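Local coordinates for RNA methyltransferase, TrmH family (Porphyromonas gingivalis, PDB 2I6D), which probably methylates RNA as a member of the TrmH (SpoU) family, whose fold carries a C-terminal knot, at residues R122-W126 / F127-H131; G152-R156 / V157-P161; R210-P214 / E215-E219; E238-N241 / V242-T246. All coordinates share one frame; numbering follows the deposited sequence.

Interaction 1: residues R122-W126 / F127-H131; sequences RTADW and FGIRH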
loop_
_atom_site.group_PDB
_atom_site.type_symbol
_atom_site.label_atom_id
_atom_site.label_comp_id
_atom_site.label_asym_id
_atom_site.label_seq_id
_atom_site.Cartn_x
_atom_site.Cartn_y
_atom_site.Cartn_z
ATOM N N ARG A 122 6.776 1.263 0.344
ATOM C CA ARG A 122 8.172 0.810 0.316
ATOM C C ARG A 122 8.909 1.176 1.600
ATOM O O ARG A 122 9.717 0.379 2.118
ATOM C CB ARG A 122 8.912 1.375 -0.898
ATOM C CG ARG A 122 8.317 0.886 -2.210
ATOM C CD ARG A 122 9.016 1.462 -3.440
ATOM N NE ARG A 122 10.456 1.427 -3.253
ATOM C CZ ARG A 122 11.356 1.875 -4.123
ATOM N NH1 ARG A 122 10.985 2.390 -5.294
ATOM N NH2 ARG A 122 12.640 1.800 -3.811
ATOM N N THR A 123 8.651 2.375 2.111
ATOM C CA THR A 123 9.227 2.800 3.390
ATOM C C THR A 123 8.746 1.919 4.545
ATOM O O THR A 123 9.545 1.476 5.358
ATOM C CB THR A 123 8.868 4.271 3.691
ATOM O OG1 THR A 123 9.643 5.111 2.832
ATOM C CG2 THR A 123 9.169 4.631 5.178
ATOM N N ALA A 124 7.439 1.661 4.596
ATOM C CA ALA A 124 6.848 0.772 5.601
ATOM C C ALA A 124 7.522 -0.615 5.540
ATOM O O ALA A 124 7.908 -1.176 6.559
ATOM C CB ALA A 124 5.323 0.654 5.363
ATOM N N ASP A 125 7.709 -1.146 4.340
ATOM C CA ASP A 125 8.368 -2.427 4.193
ATOM C C ASP A 125 9.813 -2.367 4.675
ATOM O O ASP A 125 10.248 -3.268 5.410
ATOM C CB ASP A 125 8.288 -2.938 2.742
ATOM C CG ASP A 125 8.746 -4.372 2.599
ATOM O OD1 ASP A 125 8.596 -5.190 3.535
ATOM O OD2 ASP A 125 9.263 -4.699 1.531
ATOM N N TRP A 126 10.552 -1.341 4.254
ATOM C CA TRP A 126 11.961 -1.177 4.643
ATOM C C TRP A 126 12.131 -1.243 6.178
ATOM O O TRP A 126 13.052 -1.891 6.685
ATOM C CB TRP A 126 12.513 0.173 4.122
ATOM C CG TRP A 126 14.015 0.289 4.262
ATOM C CD1 TRP A 126 14.733 0.754 5.340
ATOM C CD2 TRP A 126 14.969 -0.104 3.284
ATOM N NE1 TRP A 126 16.083 0.677 5.077
ATOM C CE2 TRP A 126 16.255 0.153 3.820
ATOM C CE3 TRP A 126 14.861 -0.643 1.991
ATOM C CZ2 TRP A 126 17.423 -0.104 3.104
ATOM C CZ3 TRP A 126 16.022 -0.916 1.288
ATOM C CH2 TRP A 126 17.289 -0.640 1.849
ATOM N N PHE A 127 11.262 -0.530 6.901
ATOM C CA PHE A 127 11.390 -0.413 8.368
ATOM C C PHE A 127 10.604 -1.471 9.156
ATOM O O PHE A 127 10.663 -1.529 10.402
ATOM C CB PHE A 127 11.009 0.989 8.795
ATOM C CG PHE A 127 12.047 2.016 8.390
ATOM C CD1 PHE A 127 13.302 2.035 9.013
ATOM C CD2 PHE A 127 11.794 2.894 7.338
ATOM C CE1 PHE A 127 14.296 2.950 8.627
ATOM C CE2 PHE A 127 12.770 3.845 6.969
ATOM C CZ PHE A 127 14.013 3.851 7.601
ATOM N N GLY A 128 9.865 -2.300 8.440
ATOM C CA GLY A 128 9.195 -3.469 9.044
ATOM C C GLY A 128 7.826 -3.133 9.638
ATOM O O GLY A 128 7.343 -3.837 10.542
ATOM N N ILE A 129 7.200 -2.056 9.147
ATOM C CA ILE A 129 5.807 -1.761 9.475
ATOM C C ILE A 129 4.898 -2.891 8.959
ATOM O O ILE A 129 5.006 -3.300 7.804
ATOM C CB ILE A 129 5.341 -0.409 8.815
ATOM C CG1 ILE A 129 6.132 0.789 9.377
ATOM C CG2 ILE A 129 3.787 -0.240 8.877
ATOM C CD1 ILE A 129 5.485 1.598 10.422
ATOM N N ARG A 130 4.041 -3.438 9.806
ATOM C CA ARG A 130 3.222 -4.572 9.371
ATOM C C ARG A 130 1.866 -4.220 8.819
ATOM O O ARG A 130 1.243 -5.049 8.119
ATOM C CB ARG A 130 3.067 -5.566 10.523
ATOM C CG ARG A 130 4.419 -6.255 10.831
ATOM C CD ARG A 130 4.469 -6.714 12.245
ATOM N NE ARG A 130 3.524 -7.796 12.496
ATOM C CZ ARG A 130 3.710 -8.724 13.420
ATOM N NH1 ARG A 130 4.817 -8.689 14.149
ATOM N NH2 ARG A 130 2.812 -9.687 13.603
ATOM N N HIS A 131 1.386 -3.015 9.136
ATOM C CA HIS A 131 0.023 -2.624 8.749
ATOM C C HIS A 131 -0.023 -1.208 8.329
ATOM O O HIS A 131 0.542 -0.338 9.001
ATOM C CB HIS A 131 -0.995 -2.821 9.910
ATOM C CG HIS A 131 -1.203 -4.251 10.266
ATOM N ND1 HIS A 131 -2.101 -5.052 9.602
ATOM C CD2 HIS A 131 -0.575 -5.046 11.164
ATOM C CE1 HIS A 131 -2.040 -6.278 10.097
ATOM N NE2 HIS A 131 -1.123 -6.301 11.047
#
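Ala-124 O takes two donors from the chain that leaves the helix. Ile-129 N reaches it at 2.8 Å, tilted from the carbonyl plane. Gly-128 N lies at 2.9 Å from the same Ala-124 O, but the bond is bent and weak. The same Gly-128 N also reaches Asp-125 O at 3.2 Å. There it stands above the carbonyl plane and not on a lone pair. One residue earlier the regular helical bond persists: Phe-127 N meets Thr-123 O at 3.1 Å. Together the bonds of Gly-128 and Ile-129 form a Schellman motif, which ends helix 114-127. Gly-128 supplies the positive phi (86°) that reverses the chain. The apolar contact that often goes with the motif is present too: Ala-124 CB packs on Ile-129 CB at 3.6 Å. Phe-127 O, at the helix end, accepts from Arg-254 NH1 of helix 242-255. The carboxylate of Asp-125 points off the helix and makes a salt bridge through OD1 with Arg-156.

The rings of Trp-126 and Phe-127 ride on the last turn in an edge-to-face pair, with planes at 69°. Trp-126 CD1 stands 3.8 Å above the middle of the Phe-127 ring. Trp-126 CG lies anti to its own backbone N (chi1 -169°), which swings the indole toward that ring. In the plane of the Phe-127 ring, at its edge, Thr-123 CG2 approaches CD2 to 3.8 Å. Phe-127 also rests on Cys-250 and Ser-251.

Interaction 2: residues G152-R156 / V157-P161; sequences GALAR and VQPTP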
loop_
_atom_site.group_PDB
_atom_site.type_symbol
_atom_site.label_atom_id
_atom_site.label_comp_id
_atom_site.label_asym_id
_atom_site.label_seq_id
_atom_site.Cartn_x
_atom_site.Cartn_y
_atom_site.Cartn_z
ATOM N N GLY A 152 7.450 -4.981 -4.178
ATOM C CA GLY A 152 7.167 -6.183 -3.402
ATOM C C GLY A 152 6.613 -5.925 -2.017
ATOM O O GLY A 152 6.434 -6.866 -1.243
ATOM N N ALA A 153 6.331 -4.661 -1.693
ATOM C CA ALA A 153 5.939 -4.332 -0.309
ATOM C C ALA A 153 4.648 -5.051 0.147
ATOM O O ALA A 153 4.469 -5.350 1.351
ATOM C CB ALA A 153 5.808 -2.829 -0.118
ATOM N N LEU A 154 3.766 -5.345 -0.802
ATOM C CA LEU A 154 2.503 -6.010 -0.475
ATOM C C LEU A 154 2.664 -7.474 -0.064
ATOM O O LEU A 154 1.716 -8.091 0.434
ATOM C CB LEU A 154 1.496 -5.868 -1.619
ATOM C CG LEU A 154 1.240 -4.402 -2.003
ATOM C CD1 LEU A 154 0.526 -4.283 -3.342
ATOM C CD2 LEU A 154 0.461 -3.666 -0.895
ATOM N N ALA A 155 3.859 -8.021 -0.230
ATOM C CA ALA A 155 4.157 -9.334 0.324
ATOM C C ALA A 155 4.178 -9.325 1.850
ATOM O O ALA A 155 3.887 -10.345 2.482
ATOM C CB ALA A 155 5.482 -9.875 -0.239
ATOM N N ARG A 156 4.543 -8.193 2.454
ATOM C CA ARG A 156 4.766 -8.166 3.871
ATOM C C ARG A 156 4.001 -7.074 4.589
ATOM O O ARG A 156 3.911 -7.112 5.805
ATOM C CB ARG A 156 6.240 -8.004 4.176
ATOM C CG ARG A 156 7.049 -9.279 4.044
ATOM C CD ARG A 156 8.534 -8.923 4.022
ATOM N NE ARG A 156 8.799 -8.023 2.908
ATOM C CZ ARG A 156 9.052 -8.432 1.674
ATOM N NH1 ARG A 156 9.089 -9.736 1.400
ATOM N NH2 ARG A 156 9.266 -7.537 0.713
ATOM N N VAL A 157 3.489 -6.096 3.849
ATOM C CA VAL A 157 2.751 -4.972 4.451
ATOM C C VAL A 157 1.275 -5.183 4.100
ATOM O O VAL A 157 0.887 -5.185 2.909
ATOM C CB VAL A 157 3.263 -3.589 3.955
ATOM C CG1 VAL A 157 2.452 -2.456 4.602
ATOM C CG2 VAL A 157 4.777 -3.425 4.231
ATOM N N GLN A 158 0.463 -5.422 5.130
ATOM C CA GLN A 158 -0.971 -5.608 4.923
ATOM C C GLN A 158 -1.705 -4.262 4.846
ATOM O O GLN A 158 -1.680 -3.485 5.810
ATOM C CB GLN A 158 -1.626 -6.460 6.021
ATOM C CG GLN A 158 -3.148 -6.656 5.733
ATOM C CD GLN A 158 -3.953 -7.239 6.894
ATOM O OE1 GLN A 158 -4.129 -6.602 7.947
ATOM N NE2 GLN A 158 -4.495 -8.434 6.683
ATOM N N PRO A 159 -2.351 -3.976 3.704
ATOM C CA PRO A 159 -3.015 -2.685 3.598
ATOM C C PRO A 159 -4.508 -2.785 3.903
ATOM O O PRO A 159 -5.143 -3.757 3.488
ATOM C CB PRO A 159 -2.743 -2.293 2.159
ATOM C CG PRO A 159 -2.760 -3.649 1.395
ATOM C CD PRO A 159 -2.365 -4.730 2.433
ATOM N N THR A 160 -5.070 -1.802 4.602
ATOM C CA THR A 160 -6.451 -1.914 5.048
ATOM C C THR A 160 -7.221 -0.655 4.711
ATOM O O THR A 160 -7.062 0.346 5.369
ATOM C CB THR A 160 -6.557 -2.208 6.579
ATOM O OG1 THR A 160 -5.871 -3.434 6.879
ATOM C CG2 THR A 160 -8.032 -2.376 6.996
ATOM N N PRO A 161 -8.052 -0.703 3.654
ATOM C CA PRO A 161 -8.949 0.443 3.431
ATOM C C PRO A 161 -9.948 0.548 4.588
ATOM O O PRO A 161 -10.594 -0.449 4.941
ATOM C CB PRO A 161 -9.665 0.078 2.121
ATOM C CG PRO A 161 -8.802 -1.012 1.500
ATOM C CD PRO A 161 -8.193 -1.750 2.622
HETATM O O HOH W 1 0.070 -8.411 2.929
#
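Ala-153 O and Val-157 N are joined by the direct polar bond of this turn, 2.8 Å long. The nitrogen lies nearly in line with the C=O bond, while the N-H is somewhat bent. Ala-153 O is gripped twice, since Arg-156 N also donates to it at 3.1 Å. The turn is therefore closed at three and at four residues, although residues 153-155 form no regular helix. CG1 of Val-157 is anti to the backbone N (chi1 179°), which leaves Val-157 CG2 beside that N and 3.5 Å from Ala-153 O.

One water adds a second, indirect link. It donates to Leu-154 O at 3.0 Å and, weakly, to Val-157 O at 3.3 Å. Leu-154 O also accepts from the hydroxyl of Tyr-43.

Apolar contacts are sparse. Leu-154 CD2 meets the ring of Pro-159 at CG, 4.0 Å away, and the two side chains cross at about a right angle.

Charge ties the turn to the N-terminal part. Arg-156 NH1 forms a salt bridge with Glu-38 of helix 33-39. Ala-153 and Leu-154 pack on Leu-121 of helix 114-127. The chain then runs into edge strand 158-161, which pairs in parallel with strand 131-134.

Interaction 3: residues R210-P214 / E215-E219; sequences RGISP and EVAAE
Ser-213 O receives the N-H of Ala-217 at 2.8 Å, in a nearly straight bond that closes the first turn of a short helix. The next bond follows with Ala-218 N on Pro-214 O at 3.0 Å, where the donor is tilted from the carbonyl plane. Ser-213 is the N-cap. Its OG lies between its own backbone N and carbonyl carbon (chi1 67°). That rotation brings OG back over the helix end to Val-216 N. The capping bond is weak, at 3.4 Å, though its N-H points well at the oxygen. The methyl CG2 of Val-216 presses on the same Ser-213 OG at 3.3 Å. The backbone N of Ser-213 is satisfied from outside, by Asp-109 OD2 at the end of strand 104-109.

Ile-212, just before the cap, covers the inner side of the turn with one branch. Its CG2 touches Val-216 CG1 at 3.7 Å, and these two side chains meet at about a right angle. The same Ile-212 CG2 lies 4.0 Å from Ala-217 CB. Both Ile-212 and Val-216 also rest on Val-204 of strand 201-206, so the apolar face looks into the sheet. Pro-214 fits the first helical position, where no N-H donor is needed within the helix.

The sequence leading in, after strand 201-206, is rich in glycine. Such a loop followed by a serine-capped helix is consistent with the second conserved motif of SpoU methyltransferases, which in relatives helps build the cofactor pocket of the knot.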
loop_
_atom_site.group_PDB
_atom_site.type_symbol
_atom_site.label_atom_id
_atom_site.label_comp_id
_atom_site.label_asym_id
_atom_site.label_seq_id
_atom_site.Cartn_x
_atom_site.Cartn_y
_atom_site.Cartn_z
ATOM N N ARG A 210 -3.477 19.368 2.204
ATOM C CA ARG A 210 -4.487 19.747 3.199
ATOM C C ARG A 210 -4.146 19.331 4.636
ATOM O O ARG A 210 -4.713 19.854 5.599
ATOM C CB ARG A 210 -5.878 19.229 2.801
ATOM C CG ARG A 210 -5.894 18.009 1.874
ATOM C CD ARG A 210 -5.828 18.390 0.386
ATOM N NE ARG A 210 -4.985 17.459 -0.367
ATOM C CZ ARG A 210 -5.389 16.284 -0.849
ATOM N NH1 ARG A 210 -4.532 15.517 -1.505
ATOM N NH2 ARG A 210 -6.639 15.872 -0.680
ATOM N N GLY A 211 -3.234 18.386 4.782
ATOM C CA GLY A 211 -2.873 17.878 6.101
ATOM C C GLY A 211 -3.988 17.003 6.654
ATOM O O GLY A 211 -4.941 16.665 5.948
ATOM N N ILE A 212 -3.868 16.655 7.926
ATOM C CA ILE A 212 -4.853 15.810 8.591
ATOM C C ILE A 212 -6.158 16.587 8.718
ATOM O O ILE A 212 -6.143 17.758 9.116
ATOM C CB ILE A 212 -4.294 15.373 9.947
ATOM C CG1 ILE A 212 -3.004 14.546 9.688
ATOM C CG2 ILE A 212 -5.373 14.626 10.754
ATOM C CD1 ILE A 212 -2.258 13.987 10.925
ATOM N N SER A 213 -7.287 15.962 8.377
ATOM C CA SER A 213 -8.565 16.667 8.439
ATOM C C SER A 213 -8.915 16.989 9.889
ATOM O O SER A 213 -8.491 16.274 10.801
ATOM C CB SER A 213 -9.665 15.819 7.825
ATOM O OG SER A 213 -9.879 14.681 8.629
ATOM N N PRO A 214 -9.700 18.063 10.112
ATOM C CA PRO A 214 -10.068 18.430 11.477
ATOM C C PRO A 214 -10.720 17.283 12.282
ATOM O O PRO A 214 -10.388 17.114 13.471
ATOM C CB PRO A 214 -11.045 19.596 11.265
ATOM C CG PRO A 214 -10.587 20.203 10.007
ATOM C CD PRO A 214 -10.250 19.026 9.137
ATOM N N GLU A 215 -11.587 16.485 11.648
ATOM C CA GLU A 215 -12.313 15.430 12.382
ATOM C C GLU A 215 -11.371 14.314 12.808
ATOM O O GLU A 215 -11.546 13.726 13.882
ATOM C CB GLU A 215 -13.505 14.844 11.595
ATOM C CG GLU A 215 -14.553 14.130 12.510
ATOM C CD GLU A 215 -15.643 13.349 11.769
ATOM O OE1 GLU A 215 -16.603 12.890 12.431
ATOM O OE2 GLU A 215 -15.540 13.165 10.543
ATOM N N VAL A 216 -10.389 14.013 11.970
ATOM C CA VAL A 216 -9.355 13.042 12.310
ATOM C C VAL A 216 -8.384 13.608 13.361
ATOM O O VAL A 216 -7.992 12.900 14.306
ATOM C CB VAL A 216 -8.597 12.562 11.031
ATOM C CG1 VAL A 216 -7.391 11.632 11.376
ATOM C CG2 VAL A 216 -9.562 11.786 10.124
ATOM N N ALA A 217 -8.004 14.876 13.201
ATOM C CA ALA A 217 -7.107 15.535 14.145
ATOM C C ALA A 217 -7.705 15.505 15.565
ATOM O O ALA A 217 -6.965 15.368 16.545
ATOM C CB ALA A 217 -6.798 16.974 13.704
ATOM N N ALA A 218 -9.029 15.599 15.673
ATOM C CA ALA A 218 -9.680 15.523 16.978
ATOM C C ALA A 218 -9.461 14.190 17.710
ATOM O O ALA A 218 -9.578 14.132 18.926
ATOM C CB ALA A 218 -11.186 15.849 16.878
ATOM N N GLU A 219 -9.115 13.132 16.988
ATOM C CA GLU A 219 -8.883 11.832 17.601
ATOM C C GLU A 219 -7.418 11.566 17.955
ATOM O O GLU A 219 -7.094 10.492 18.478
ATOM C CB GLU A 219 -9.366 10.722 16.661
ATOM C CG GLU A 219 -10.859 10.760 16.373
ATOM C CD GLU A 219 -11.737 10.594 17.622
ATOM O OE1 GLU A 219 -11.308 9.995 18.638
ATOM O OE2 GLU A 219 -12.872 11.078 17.581
#

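Interaction 4: residues E238-N241 / V242-T246; sequences ESLN and VAIAT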
loop_
_atom_site.group_PDB
_atom_site.type_symbol
_atom_site.label_atom_id
_atom_site.label_comp_id
_atom_site.label_asym_id
_atom_site.label_seq_id
_atom_site.Cartn_x
_atom_site.Cartn_y
_atom_site.Cartn_z
ATOM N N GLU A 238 6.537 25.807 4.926
ATOM C CA GLU A 238 5.250 25.156 4.673
ATOM C C GLU A 238 5.248 23.716 5.173
ATOM O O GLU A 238 5.218 23.486 6.383
ATOM C CB GLU A 238 4.876 25.234 3.190
ATOM C CG GLU A 238 4.635 26.649 2.678
ATOM C CD GLU A 238 3.687 26.680 1.486
ATOM O OE1 GLU A 238 3.284 25.592 0.993
ATOM O OE2 GLU A 238 3.343 27.798 1.051
ATOM N N SER A 239 5.281 22.745 4.264
ATOM C CA SER A 239 5.217 21.347 4.679
ATOM C C SER A 239 6.169 20.467 3.889
ATOM O O SER A 239 6.520 20.797 2.762
ATOM C CB SER A 239 3.787 20.809 4.543
ATOM O OG SER A 239 3.704 19.504 5.083
ATOM N N LEU A 240 6.588 19.353 4.493
ATOM C CA LEU A 240 7.369 18.355 3.777
ATOM C C LEU A 240 6.413 17.438 3.032
ATOM O O LEU A 240 5.288 17.233 3.469
ATOM C CB LEU A 240 8.195 17.507 4.743
ATOM C CG LEU A 240 9.443 18.138 5.359
ATOM C CD1 LEU A 240 9.959 17.221 6.447
ATOM C CD2 LEU A 240 10.495 18.420 4.277
ATOM N N ASN A 241 6.872 16.886 1.906
ATOM C CA ASN A 241 6.110 15.870 1.189
ATOM C C ASN A 241 5.716 14.751 2.187
ATOM O O ASN A 241 6.488 14.423 3.084
ATOM C CB ASN A 241 6.978 15.343 0.037
ATOM C CG ASN A 241 6.386 14.103 -0.619
ATOM O OD1 ASN A 241 6.581 12.999 -0.140
ATOM N ND2 ASN A 241 5.634 14.294 -1.703
ATOM N N VAL A 242 4.510 14.190 2.056
ATOM C CA VAL A 242 4.043 13.204 3.042
ATOM C C VAL A 242 4.917 11.937 3.103
ATOM O O VAL A 242 5.099 11.370 4.165
ATOM C CB VAL A 242 2.531 12.828 2.821
ATOM C CG1 VAL A 242 2.318 12.233 1.438
ATOM C CG2 VAL A 242 2.052 11.866 3.921
ATOM N N ALA A 243 5.438 11.484 1.966
ATOM C CA ALA A 243 6.267 10.275 1.979
ATOM C C ALA A 243 7.613 10.584 2.662
ATOM O O ALA A 243 8.199 9.733 3.333
ATOM C CB ALA A 243 6.479 9.767 0.538
ATOM N N ILE A 244 8.138 11.785 2.425
ATOM C CA ILE A 244 9.369 12.227 3.089
ATOM C C ILE A 244 9.159 12.254 4.605
ATOM O O ILE A 244 9.982 11.716 5.373
ATOM C CB ILE A 244 9.832 13.619 2.553
ATOM C CG1 ILE A 244 10.257 13.516 1.077
ATOM C CG2 ILE A 244 10.924 14.260 3.447
ATOM C CD1 ILE A 244 11.582 12.685 0.854
ATOM N N ALA A 245 8.056 12.864 5.047
ATOM C CA ALA A 245 7.751 12.942 6.458
ATOM C C ALA A 245 7.597 11.531 7.032
ATOM O O ALA A 245 8.099 11.238 8.119
ATOM C CB ALA A 245 6.452 13.770 6.694
ATOM N N THR A 246 6.941 10.649 6.281
ATOM C CA THR A 246 6.759 9.267 6.744
ATOM C C THR A 246 8.103 8.557 6.982
ATOM O O THR A 246 8.275 7.850 7.972
ATOM C CB THR A 246 5.915 8.473 5.711
ATOM O OG1 THR A 246 4.639 9.095 5.569
ATOM C CG2 THR A 246 5.730 7.012 6.133
#
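Asn-241 is still extended (phi -52°, psi 142°), and from Val-242 onward the backbone is helical, so the asparagine stands at the N-cap of helix 242-255. The Ser-Leu-Asn sequence here matches the third conserved motif of SpoU methyltransferases, part of the knot in relatives.

The side chain of Asn-241 does the capping through OD1. Ile-244 N donates to it at 3.2 Å, in the plane of the amide carbonyl and on a lone pair. Ala-243 N is closer to Asn-241 OD1, at 2.8 Å, but its bond is bent and weak. Asn-241 CG sits anti to the backbone N (chi1 169°), and this brings OD1 over these N-H groups of the first turn. The other end of the amide, ND2, donates to Asn-116 OD1 of helix 114-127. That bond fixes which way round the amide lies. Asn-241 O meanwhile takes the first regular helical bond, from Ala-245 N at 3.0 Å.

Apolar contact is light. Ile-244 CG1 lies 3.9 Å from Asn-241 CB, and Leu-240 CD2 comes to 4.3 Å from Ile-244 CG2. The side chain of Val-242 is about 4 Å from a bound acetic acid, probably from the crystallisation liquor. At this first residue of the helix, Val-242 O is held twice: Thr-246 N at 2.9 Å and Thr-246 OG1 at 2.7 Å come from opposite faces of its plane.

In the fold
The four contacts follow in series along the chain, and none nest or cross. Interaction 1 ends helix 114-127 and turns the chain into strand 131-134. Interaction 2 closes the turn before edge strand 158-161. The two touch through a salt bridge and through the pairing of strands 131-134 and 158-161. Interaction 3 starts the short helix after strand 201-206, its centre about 24 Å from that of interaction 2. Interaction 4 starts helix 242-255, which packs beside helix 114-127, so Thr-123 and Thr-246 meet. Interactions 3 and 4 do not touch; their nearest atoms are about 7 Å apart. All four belong to the SpoU-type methyltransferase domain.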